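PDB 3WVJ: beta-glucanase from Clostridium thermocellum, which hydrolyses mixed-linkage beta-1,3-1,4-glucans such as lichenan, as an endo-acting glucanase of glycoside hydrolase family 16. Local coordinates for residues F72-K82 / Q144-P155. Residues are numbered along the deposited sequence; the frame is centred on the assembly and turned at random.
Sequences FGYGYYEVRMK and QDFHTYGFEWRP
One face of the W153 indole receives the edge of Y74 in a T-shaped stack, planes at 64°, while Y77 OH and the carbonyl of F72 lie at the indole rim. Three CH-pi contacts follow: P155 CG over the Y74 ring, 3.9 Å from its centroid; Y77 CB over F151, at 4.0 Å, the two rings tilted by 19° and barely overlapping; and K82 CB over the centre of F146, at 3.8 Å. The R154 guanidinium lies flat over G75 N; its NE makes a salt bridge to E152 OE2, met from above the carboxylate plane, and NH2 bonds P215 O. Between these groups the backbones of strands 75-82 and 147-154 pair antiparallel: V79 N reaches Y149 O at 2.8 Å, nearly straight. On the face bearing Y76, E78 and T148, Y76 CG stands anti to its backbone N (chi1 -180°), laying the ring along the opposite strand; its hydroxyl donates in the ring plane to the anti lone pair of E78 OE1 (2.6 Å), and a water links it to T148 OG1. On the other face, Y77, V79, F151 and W153 pack against strands 89-97 and 106-113 inside the jellyroll sandwich. Backbone bonds thus fix the register, while Y76 OH on a carboxylate, Y77 OH on G73 O and W153 NE1 on P175 O let these rings be buried.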
loop_
_atom_site.group_PDB
_atom_site.type_symbol
_atom_site.label_atom_id
_atom_site.label_comp_id
_atom_site.label_asym_id
_atom_site.label_seq_id
_atom_site.Cartn_x
_atom_site.Cartn_y
_atom_site.Cartn_z
ATOM N N PHE A 72 8.661 -3.458 -11.003
ATOM C CA PHE A 72 9.898 -2.863 -10.498
ATOM C C PHE A 72 10.678 -3.901 -9.725
ATOM O O PHE A 72 10.087 -4.683 -8.985
ATOM C CB PHE A 72 9.589 -1.693 -9.574
ATOM C CG PHE A 72 8.793 -0.566 -10.276
ATOM C CD1 PHE A 72 9.427 0.565 -10.729
ATOM C CD2 PHE A 72 7.425 -0.694 -10.463
ATOM C CE1 PHE A 72 8.711 1.584 -11.378
ATOM C CE2 PHE A 72 6.714 0.291 -11.105
ATOM C CZ PHE A 72 7.345 1.436 -11.559
ATOM N N GLY A 73 12.006 -3.876 -9.874
ATOM C CA GLY A 73 12.892 -4.854 -9.198
ATOM C C GLY A 73 13.478 -4.432 -7.844
ATOM O O GLY A 73 12.946 -3.523 -7.170
ATOM N N TYR A 74 14.538 -5.127 -7.411
ATOM C CA TYR A 74 15.333 -4.663 -6.241
ATOM C C TYR A 74 15.570 -3.133 -6.227
ATOM O O TYR A 74 15.597 -2.496 -7.278
ATOM C CB TYR A 74 16.654 -5.404 -6.166
ATOM C CG TYR A 74 16.420 -6.873 -6.010
ATOM C CD1 TYR A 74 15.598 -7.356 -4.992
ATOM C CD2 TYR A 74 16.980 -7.799 -6.918
ATOM C CE1 TYR A 74 15.380 -8.729 -4.824
ATOM C CE2 TYR A 74 16.763 -9.171 -6.756
ATOM C CZ TYR A 74 15.954 -9.616 -5.732
ATOM O OH TYR A 74 15.720 -10.953 -5.571
ATOM N N GLY A 75 15.727 -2.550 -5.046
ATOM C CA GLY A 75 15.923 -1.103 -4.935
ATOM C C GLY A 75 15.083 -0.496 -3.819
ATOM O O GLY A 75 14.480 -1.229 -3.008
ATOM N N TYR A 76 15.031 0.848 -3.807
ATOM C CA TYR A 76 14.397 1.625 -2.719
ATOM C C TYR A 76 13.081 2.239 -3.165
ATOM O O TYR A 76 13.023 2.989 -4.177
ATOM C CB TYR A 76 15.335 2.705 -2.139
ATOM C CG TYR A 76 14.693 3.503 -1.021
ATOM C CD1 TYR A 76 14.267 2.875 0.193
ATOM C CD2 TYR A 76 14.451 4.858 -1.182
ATOM C CE1 TYR A 76 13.670 3.610 1.199
ATOM C CE2 TYR A 76 13.850 5.595 -0.183
ATOM C CZ TYR A 76 13.456 4.984 0.998
ATOM O OH TYR A 76 12.847 5.795 1.971
ATOM N N TYR A 77 12.026 1.885 -2.419
ATOM C CA TYR A 77 10.666 2.306 -2.720
ATOM C C TYR A 77 10.254 3.313 -1.650
ATOM O O TYR A 77 10.424 3.059 -0.439
ATOM C CB TYR A 77 9.705 1.127 -2.700
ATOM C CG TYR A 77 9.896 0.085 -3.785
ATOM C CD1 TYR A 77 8.933 -0.072 -4.810
ATOM C CD2 TYR A 77 11.016 -0.746 -3.785
ATOM C CE1 TYR A 77 9.100 -1.043 -5.793
ATOM C CE2 TYR A 77 11.186 -1.729 -4.728
ATOM C CZ TYR A 77 10.238 -1.875 -5.737
ATOM O OH TYR A 77 10.408 -2.867 -6.654
ATOM N N GLU A 78 9.733 4.467 -2.074
ATOM C CA GLU A 78 9.296 5.422 -1.059
ATOM C C GLU A 78 7.961 6.039 -1.374
ATOM O O GLU A 78 7.716 6.437 -2.507
ATOM C CB GLU A 78 10.350 6.505 -0.870
ATOM C CG GLU A 78 10.046 7.442 0.269
ATOM C CD GLU A 78 11.132 8.475 0.454
ATOM O OE1 GLU A 78 12.138 8.166 1.139
ATOM O OE2 GLU A 78 10.985 9.596 -0.054
ATOM N N VAL A 79 7.118 6.137 -0.362
ATOM C CA VAL A 79 5.855 6.819 -0.478
ATOM C C VAL A 79 5.857 7.979 0.520
ATOM O O VAL A 79 6.435 7.862 1.592
ATOM C CB VAL A 79 4.681 5.822 -0.214
ATOM C CG1 VAL A 79 4.667 5.278 1.244
ATOM C CG2 VAL A 79 3.353 6.446 -0.578
ATOM N N ARG A 80 5.211 9.084 0.193
ATOM C CA ARG A 80 4.848 10.108 1.171
ATOM C C ARG A 80 3.313 10.154 1.222
ATOM O O ARG A 80 2.666 10.299 0.174
ATOM C CB ARG A 80 5.432 11.491 0.798
ATOM C CG ARG A 80 4.853 12.644 1.638
ATOM C CD ARG A 80 5.518 13.989 1.275
ATOM N NE ARG A 80 6.518 14.169 2.297
ATOM C CZ ARG A 80 6.354 14.856 3.413
ATOM N NH1 ARG A 80 5.280 15.606 3.627
ATOM N NH2 ARG A 80 7.319 14.817 4.300
ATOM N N MET A 81 2.743 10.010 2.417
ATOM C CA MET A 81 1.323 9.710 2.597
ATOM C C MET A 81 0.798 10.032 4.035
ATOM O O MET A 81 1.570 10.260 4.979
ATOM C CB MET A 81 1.028 8.213 2.264
ATOM C CG MET A 81 1.587 7.211 3.259
ATOM S SD MET A 81 1.105 5.485 2.856
ATOM C CE MET A 81 -0.602 5.463 3.424
ATOM N N LYS A 82 -0.520 9.993 4.182
ATOM C CA LYS A 82 -1.202 10.320 5.439
ATOM C C LYS A 82 -2.302 9.288 5.515
ATOM O O LYS A 82 -3.189 9.251 4.635
ATOM C CB LYS A 82 -1.787 11.753 5.394
ATOM C CG LYS A 82 -2.763 12.064 6.552
ATOM C CD LYS A 82 -3.709 13.249 6.216
ATOM C CE LYS A 82 -3.093 14.537 6.659
ATOM N NZ LYS A 82 -3.893 15.856 6.505
ATOM N N GLN A 144 -2.000 12.264 11.093
ATOM C CA GLN A 144 -2.121 13.663 11.463
ATOM C C GLN A 144 -1.539 14.567 10.429
ATOM O O GLN A 144 -1.983 15.689 10.301
ATOM C CB GLN A 144 -1.405 13.979 12.770
ATOM C CG GLN A 144 -2.113 13.599 14.061
ATOM C CD GLN A 144 -3.570 14.022 14.133
ATOM O OE1 GLN A 144 -3.877 15.071 14.677
ATOM N NE2 GLN A 144 -4.480 13.180 13.605
ATOM N N ASP A 145 -0.503 14.089 9.742
ATOM C CA ASP A 145 0.144 14.813 8.684
ATOM C C ASP A 145 0.862 13.833 7.753
ATOM O O ASP A 145 0.822 12.616 7.959
ATOM C CB ASP A 145 1.108 15.852 9.237
ATOM C CG ASP A 145 1.153 17.124 8.376
ATOM O OD1 ASP A 145 1.180 18.210 8.971
ATOM O OD2 ASP A 145 1.139 17.070 7.111
ATOM N N PHE A 146 1.497 14.351 6.712
ATOM C CA PHE A 146 2.144 13.469 5.771
ATOM C C PHE A 146 3.502 13.093 6.325
ATOM O O PHE A 146 4.095 13.891 7.048
ATOM C CB PHE A 146 2.222 14.142 4.398
ATOM C CG PHE A 146 0.888 14.298 3.751
ATOM C CD1 PHE A 146 0.452 13.376 2.833
ATOM C CD2 PHE A 146 0.066 15.390 4.064
ATOM C CE1 PHE A 146 -0.763 13.488 2.236
ATOM C CE2 PHE A 146 -1.161 15.529 3.453
ATOM C CZ PHE A 146 -1.575 14.559 2.554
ATOM N N HIS A 147 3.958 11.875 6.022
ATOM C CA HIS A 147 5.286 11.438 6.384
ATOM C C HIS A 147 5.764 10.624 5.250
ATOM O O HIS A 147 4.984 10.274 4.408
ATOM C CB HIS A 147 5.207 10.580 7.642
ATOM C CG HIS A 147 5.041 11.389 8.901
ATOM N ND1 HIS A 147 3.836 11.709 9.397
ATOM C CD2 HIS A 147 5.971 11.943 9.744
ATOM C CE1 HIS A 147 3.990 12.413 10.519
ATOM N NE2 HIS A 147 5.294 12.560 10.728
ATOM N N THR A 148 7.041 10.285 5.187
ATOM C CA THR A 148 7.465 9.351 4.148
ATOM C C THR A 148 7.809 8.010 4.777
ATOM O O THR A 148 8.213 7.953 5.953
ATOM C CB THR A 148 8.686 9.834 3.389
ATOM O OG1 THR A 148 9.794 9.663 4.267
ATOM C CG2 THR A 148 8.544 11.298 2.993
ATOM N N TYR A 149 7.604 6.949 3.996
ATOM C CA TYR A 149 7.754 5.550 4.447
ATOM C C TYR A 149 8.320 4.838 3.243
ATOM O O TYR A 149 8.075 5.249 2.082
ATOM C CB TYR A 149 6.414 4.892 4.785
ATOM C CG TYR A 149 5.602 5.644 5.814
ATOM C CD1 TYR A 149 5.772 5.398 7.185
ATOM C CD2 TYR A 149 4.701 6.624 5.423
ATOM C CE1 TYR A 149 5.043 6.105 8.130
ATOM C CE2 TYR A 149 3.984 7.316 6.344
ATOM C CZ TYR A 149 4.153 7.051 7.696
ATOM O OH TYR A 149 3.426 7.749 8.609
ATOM N N GLY A 150 9.071 3.772 3.477
ATOM C CA GLY A 150 9.764 3.142 2.343
ATOM C C GLY A 150 10.438 1.861 2.756
ATOM O O GLY A 150 10.510 1.580 3.951
ATOM N N PHE A 151 10.915 1.093 1.763
ATOM C CA PHE A 151 11.759 -0.080 1.996
ATOM C C PHE A 151 12.811 -0.219 0.911
ATOM O O PHE A 151 12.531 0.059 -0.276
ATOM C CB PHE A 151 10.937 -1.351 2.080
ATOM C CG PHE A 151 9.895 -1.495 1.005
ATOM C CD1 PHE A 151 10.176 -2.178 -0.194
ATOM C CD2 PHE A 151 8.606 -0.986 1.191
ATOM C CE1 PHE A 151 9.216 -2.345 -1.184
ATOM C CE2 PHE A 151 7.654 -1.125 0.187
ATOM C CZ PHE A 151 7.947 -1.806 -1.004
ATOM N N GLU A 152 14.029 -0.592 1.283
ATOM C CA GLU A 152 15.008 -1.024 0.281
ATOM C C GLU A 152 14.860 -2.532 0.268
ATOM O O GLU A 152 15.107 -3.209 1.272
ATOM C CB GLU A 152 16.443 -0.625 0.585
ATOM C CG GLU A 152 17.399 -0.994 -0.584
ATOM C CD GLU A 152 18.895 -1.032 -0.242
ATOM O OE1 GLU A 152 19.274 -1.474 0.861
ATOM O OE2 GLU A 152 19.737 -0.636 -1.076
ATOM N N TRP A 153 14.445 -3.037 -0.878
ATOM C CA TRP A 153 14.309 -4.445 -1.166
ATOM C C TRP A 153 15.514 -4.942 -1.922
ATOM O O TRP A 153 15.884 -4.394 -2.995
ATOM C CB TRP A 153 13.051 -4.672 -1.977
ATOM C CG TRP A 153 12.797 -6.078 -2.471
ATOM C CD1 TRP A 153 13.069 -7.309 -1.827
ATOM C CD2 TRP A 153 12.104 -6.443 -3.707
ATOM N NE1 TRP A 153 12.630 -8.373 -2.596
ATOM C CE2 TRP A 153 12.063 -7.924 -3.746
ATOM C CE3 TRP A 153 11.608 -5.718 -4.794
ATOM C CZ2 TRP A 153 11.513 -8.618 -4.827
ATOM C CZ3 TRP A 153 11.036 -6.422 -5.853
ATOM C CH2 TRP A 153 10.988 -7.831 -5.874
ATOM N N ARG A 154 16.114 -6.003 -1.387
ATOM C CA ARG A 154 17.312 -6.617 -1.953
ATOM C C ARG A 154 17.175 -8.138 -1.903
ATOM O O ARG A 154 16.241 -8.677 -1.285
ATOM C CB ARG A 154 18.588 -6.138 -1.232
ATOM C CG ARG A 154 18.941 -4.668 -1.421
ATOM C CD ARG A 154 19.596 -4.411 -2.777
ATOM N NE ARG A 154 19.429 -3.021 -3.170
ATOM C CZ ARG A 154 19.510 -2.584 -4.435
ATOM N NH1 ARG A 154 19.765 -3.464 -5.424
ATOM N NH2 ARG A 154 19.329 -1.286 -4.729
ATOM N N PRO A 155 18.067 -8.848 -2.583
ATOM C CA PRO A 155 17.825 -10.298 -2.659
ATOM C C PRO A 155 17.787 -10.980 -1.302
ATOM O O PRO A 155 17.096 -11.998 -1.114
ATOM C CB PRO A 155 19.023 -10.802 -3.494
ATOM C CG PRO A 155 19.512 -9.574 -4.228
ATOM C CD PRO A 155 19.261 -8.420 -3.330
HETATM O O HOH W 1 11.192 7.171 4.461
HETATM O O HOH W 2 1.467 9.561 7.649
#